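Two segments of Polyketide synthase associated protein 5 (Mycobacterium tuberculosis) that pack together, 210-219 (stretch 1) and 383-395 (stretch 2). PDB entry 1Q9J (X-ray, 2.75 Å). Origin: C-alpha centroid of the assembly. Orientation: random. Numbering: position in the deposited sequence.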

# COMPACT_ATOMS: atom_id res chain seq x y z
N ALA A 210 10.33 12.14 -0.58
CA ALA A 210 8.88 11.97 -0.46
C ALA A 210 8.20 12.04 -1.82
O ALA A 210 8.66 12.75 -2.71
CB ALA A 210 8.31 13.04 0.45
N VAL A 211 7.11 11.30 -1.99
CA VAL A 211 6.38 11.34 -3.26
C VAL A 211 5.18 12.27 -3.10
O VAL A 211 4.44 12.19 -2.11
CB VAL A 211 5.92 9.92 -3.67
CG1 VAL A 211 5.31 9.93 -5.07
CG2 VAL A 211 7.08 8.95 -3.62
N PRO A 212 4.98 13.19 -4.05
CA PRO A 212 3.83 14.08 -3.90
C PRO A 212 2.54 13.26 -3.80
O PRO A 212 2.36 12.28 -4.54
CB PRO A 212 3.90 14.95 -5.16
CG PRO A 212 4.68 14.11 -6.14
CD PRO A 212 5.73 13.49 -5.28
N VAL A 213 1.67 13.65 -2.87
CA VAL A 213 0.40 12.97 -2.65
C VAL A 213 -0.76 13.94 -2.50
O VAL A 213 -0.82 14.71 -1.53
CB VAL A 213 0.37 12.13 -1.35
CG1 VAL A 213 -0.99 11.45 -1.20
CG2 VAL A 213 1.49 11.10 -1.36
N THR A 214 -1.70 13.90 -3.45
CA THR A 214 -2.88 14.75 -3.41
C THR A 214 -3.99 13.94 -2.75
O THR A 214 -4.08 12.73 -2.93
CB THR A 214 -3.36 15.13 -4.80
OG1 THR A 214 -2.35 15.87 -5.47
CG2 THR A 214 -4.62 15.97 -4.69
N ARG A 215 -4.87 14.61 -2.02
CA ARG A 215 -5.92 13.89 -1.35
C ARG A 215 -7.23 14.68 -1.25
O ARG A 215 -7.24 15.84 -0.82
CB ARG A 215 -5.38 13.47 0.01
CG ARG A 215 -6.35 12.83 0.96
CD ARG A 215 -5.58 11.94 1.90
NE ARG A 215 -6.00 12.05 3.29
CZ ARG A 215 -5.59 11.23 4.25
NH1 ARG A 215 -4.75 10.23 3.98
NH2 ARG A 215 -6.00 11.41 5.49
N LEU A 216 -8.33 14.05 -1.67
CA LEU A 216 -9.66 14.66 -1.64
C LEU A 216 -10.59 13.80 -0.81
O LEU A 216 -10.56 12.58 -0.92
CB LEU A 216 -10.24 14.77 -3.04
CG LEU A 216 -9.48 15.70 -3.97
CD1 LEU A 216 -10.12 15.71 -5.35
CD2 LEU A 216 -9.48 17.09 -3.36
N TRP A 217 -11.43 14.43 0.00
CA TRP A 217 -12.37 13.69 0.84
C TRP A 217 -13.81 13.71 0.31
O TRP A 217 -14.09 14.18 -0.80
CB TRP A 217 -12.38 14.24 2.26
CG TRP A 217 -11.18 13.91 3.07
CD1 TRP A 217 -9.90 14.27 2.80
CD2 TRP A 217 -11.15 13.18 4.30
NE1 TRP A 217 -9.06 13.80 3.78
CE2 TRP A 217 -9.81 13.12 4.72
CE3 TRP A 217 -12.13 12.55 5.08
CZ2 TRP A 217 -9.41 12.47 5.90
CZ3 TRP A 217 -11.73 11.90 6.26
CH2 TRP A 217 -10.39 11.86 6.66
N LEU A 218 -14.70 13.15 1.12
CA LEU A 218 -16.12 13.07 0.83
C LEU A 218 -16.89 13.17 2.13
O LEU A 218 -16.50 12.58 3.14
CB LEU A 218 -16.45 11.75 0.14
CG LEU A 218 -16.40 11.82 -1.38
CD1 LEU A 218 -16.67 10.46 -1.99
CD2 LEU A 218 -17.43 12.83 -1.83
N SER A 219 -17.98 13.91 2.10
CA SER A 219 -18.82 14.10 3.28
C SER A 219 -19.42 12.78 3.71
O SER A 219 -19.73 11.93 2.88
CB SER A 219 -19.95 15.09 2.98
OG SER A 219 -20.68 14.69 1.83
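Stretch 2 (383-395) VYAGQLIIEHHGH

Stretch 2 lies beside stretch 1 as an antiparallel β-strand neighbour. Residues 387-393 run against strand 213-216 at 166°, with a closest axis approach of 4.8 Å. Before this strand, a type I' turn from Tyr-384 to Gln-387 reverses the chain; Ala-385 and Gly-386 both have positive phi there.

Val-213 faces His-393, Thr-214 faces His-392, Arg-215 faces Glu-391 and Leu-216 faces Ile-390. Thr-214 and His-392 form a hydrogen-bonded pair: Thr-214 N to His-392 O is 2.9 Å, and His-392 N to Thr-214 O is 3.2 Å. Leu-216 and Ile-390 repeat the pattern, with Leu-216 N to Ile-390 O at 3.0 Å and Ile-390 N to Leu-216 O at 2.9 Å. Beyond the strand, Gly-394 N donates to Pro-212 O at 2.9 Å. Gly-394 has phi 110° and psi 156°; a CB would be jammed against the preceding carbonyl O.

Side chains alternate between faces. Val-213, Arg-215, Glu-391 and His-393 share one. Arg-215, t at chi1 and chi2, extends its guanidinium beneath Ile-389 CD1, which covers one face. Glu-391, m then t, brings its end nearer stretch 1. The two ends thus meet in a salt bridge, Arg-215 NH1 to Glu-391 OE1 at 2.9 Å, although the position of OE1 is less certain. His-393 is m; its NE2 makes a weak hydrogen bond to Glu-391 OE2 at 2.8 Å. Val-213, t, places CG1 over the His-393 ring, 3.9 Å from its centroid.

Thr-214, Leu-216, Ile-390 and His-392 occupy the other face, above the hydrogen-bonded pairs. The first three are m at chi1; His-392 is t, and its end leads away from stretch 1.

The CA-to-CB bond of Trp-217 points sideways; with chi1 m, the side-chain end comes nearer stretch 2. Ile-389, m then t, extends CD1 over the six-membered ring, 3.5 Å from its centroid. At the ring edge, Trp-217 CH2 meets Tyr-384 CD2 at 3.5 Å. Leu-218 CD1 packs on Leu-388 CD2, also at 3.5 Å.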

# COMPACT_ATOMS: atom_id res chain seq x y z
N VAL A 383 -12.04 4.41 3.18
CA VAL A 383 -13.13 5.05 3.88
C VAL A 383 -12.75 5.27 5.33
O VAL A 383 -12.72 4.35 6.14
CB VAL A 383 -14.39 4.19 3.79
CG1 VAL A 383 -15.55 4.89 4.47
CG2 VAL A 383 -14.70 3.94 2.32
N TYR A 384 -12.43 6.52 5.62
CA TYR A 384 -12.02 6.92 6.95
C TYR A 384 -13.23 7.54 7.64
O TYR A 384 -13.90 8.39 7.06
CB TYR A 384 -10.88 7.96 6.86
CG TYR A 384 -10.24 8.29 8.20
CD1 TYR A 384 -9.13 7.60 8.66
CD2 TYR A 384 -10.79 9.27 9.03
CE1 TYR A 384 -8.59 7.85 9.92
CE2 TYR A 384 -10.26 9.53 10.29
CZ TYR A 384 -9.16 8.82 10.73
OH TYR A 384 -8.67 9.04 12.00
N ALA A 385 -13.51 7.08 8.85
CA ALA A 385 -14.62 7.62 9.61
C ALA A 385 -15.89 7.73 8.77
O ALA A 385 -16.62 8.72 8.84
CB ALA A 385 -14.25 8.99 10.16
N GLY A 386 -16.13 6.71 7.95
CA GLY A 386 -17.30 6.73 7.10
C GLY A 386 -17.23 7.79 6.02
O GLY A 386 -18.25 8.32 5.57
N GLN A 387 -16.02 8.11 5.59
CA GLN A 387 -15.82 9.11 4.54
C GLN A 387 -14.82 8.55 3.55
O GLN A 387 -13.71 8.15 3.92
CB GLN A 387 -15.30 10.41 5.14
CG GLN A 387 -16.06 10.84 6.40
CD GLN A 387 -15.50 12.11 7.03
OE1 GLN A 387 -15.44 13.17 6.39
NE2 GLN A 387 -15.09 12.02 8.31
N LEU A 388 -15.21 8.52 2.28
CA LEU A 388 -14.35 8.02 1.23
C LEU A 388 -13.24 9.02 0.99
O LEU A 388 -13.47 10.22 1.01
CB LEU A 388 -15.11 7.82 -0.07
CG LEU A 388 -14.21 7.58 -1.29
CD1 LEU A 388 -13.35 6.36 -1.07
CD2 LEU A 388 -15.06 7.43 -2.53
N ILE A 389 -12.03 8.51 0.76
CA ILE A 389 -10.89 9.36 0.51
C ILE A 389 -10.16 8.92 -0.76
O ILE A 389 -9.67 7.80 -0.85
CB ILE A 389 -9.89 9.29 1.67
CG1 ILE A 389 -10.57 9.68 2.96
CG2 ILE A 389 -8.72 10.21 1.39
CD1 ILE A 389 -9.68 9.47 4.17
N ILE A 390 -10.11 9.82 -1.73
CA ILE A 390 -9.44 9.56 -2.99
C ILE A 390 -8.02 10.12 -2.87
O ILE A 390 -7.81 11.12 -2.19
CB ILE A 390 -10.13 10.27 -4.16
CG1 ILE A 390 -11.55 9.76 -4.33
CG2 ILE A 390 -9.36 10.04 -5.44
CD1 ILE A 390 -12.33 10.53 -5.39
N GLU A 391 -7.08 9.48 -3.55
CA GLU A 391 -5.69 9.91 -3.54
C GLU A 391 -4.96 9.64 -4.85
O GLU A 391 -5.25 8.67 -5.56
CB GLU A 391 -4.92 9.23 -2.41
CG GLU A 391 -5.30 9.69 -1.03
CD GLU A 391 -4.31 9.22 0.01
OE1 GLU A 391 -4.53 9.47 1.21
OE2 GLU A 391 -3.30 8.60 -0.38
N HIS A 392 -4.01 10.50 -5.16
CA HIS A 392 -3.21 10.36 -6.36
C HIS A 392 -1.79 10.60 -5.84
O HIS A 392 -1.50 11.62 -5.21
CB HIS A 392 -3.63 11.40 -7.38
CG HIS A 392 -3.30 11.03 -8.80
ND1 HIS A 392 -2.33 10.10 -9.12
CD2 HIS A 392 -3.75 11.53 -9.97
CE1 HIS A 392 -2.20 10.04 -10.44
NE2 HIS A 392 -3.04 10.90 -10.98
N HIS A 393 -0.93 9.61 -6.10
CA HIS A 393 0.46 9.60 -5.67
C HIS A 393 1.35 9.74 -6.87
O HIS A 393 0.99 9.31 -7.96
CB HIS A 393 0.79 8.28 -5.00
CG HIS A 393 0.04 8.03 -3.74
ND1 HIS A 393 0.58 8.25 -2.49
CD2 HIS A 393 -1.22 7.58 -3.53
CE1 HIS A 393 -0.31 7.94 -1.57
NE2 HIS A 393 -1.41 7.53 -2.17
N GLY A 394 2.53 10.33 -6.67
CA GLY A 394 3.46 10.47 -7.77
C GLY A 394 3.68 11.86 -8.31
O GLY A 394 2.84 12.74 -8.18
N HIS A 395 4.85 12.04 -8.92
CA HIS A 395 5.24 13.31 -9.52
C HIS A 395 4.47 13.53 -10.82
O HIS A 395 4.88 13.05 -11.88
CB HIS A 395 6.74 13.32 -9.82
CG HIS A 395 7.60 13.08 -8.61
ND1 HIS A 395 7.70 13.98 -7.57
CD2 HIS A 395 8.42 12.05 -8.29
CE1 HIS A 395 8.54 13.52 -6.66
NE2 HIS A 395 8.99 12.35 -7.08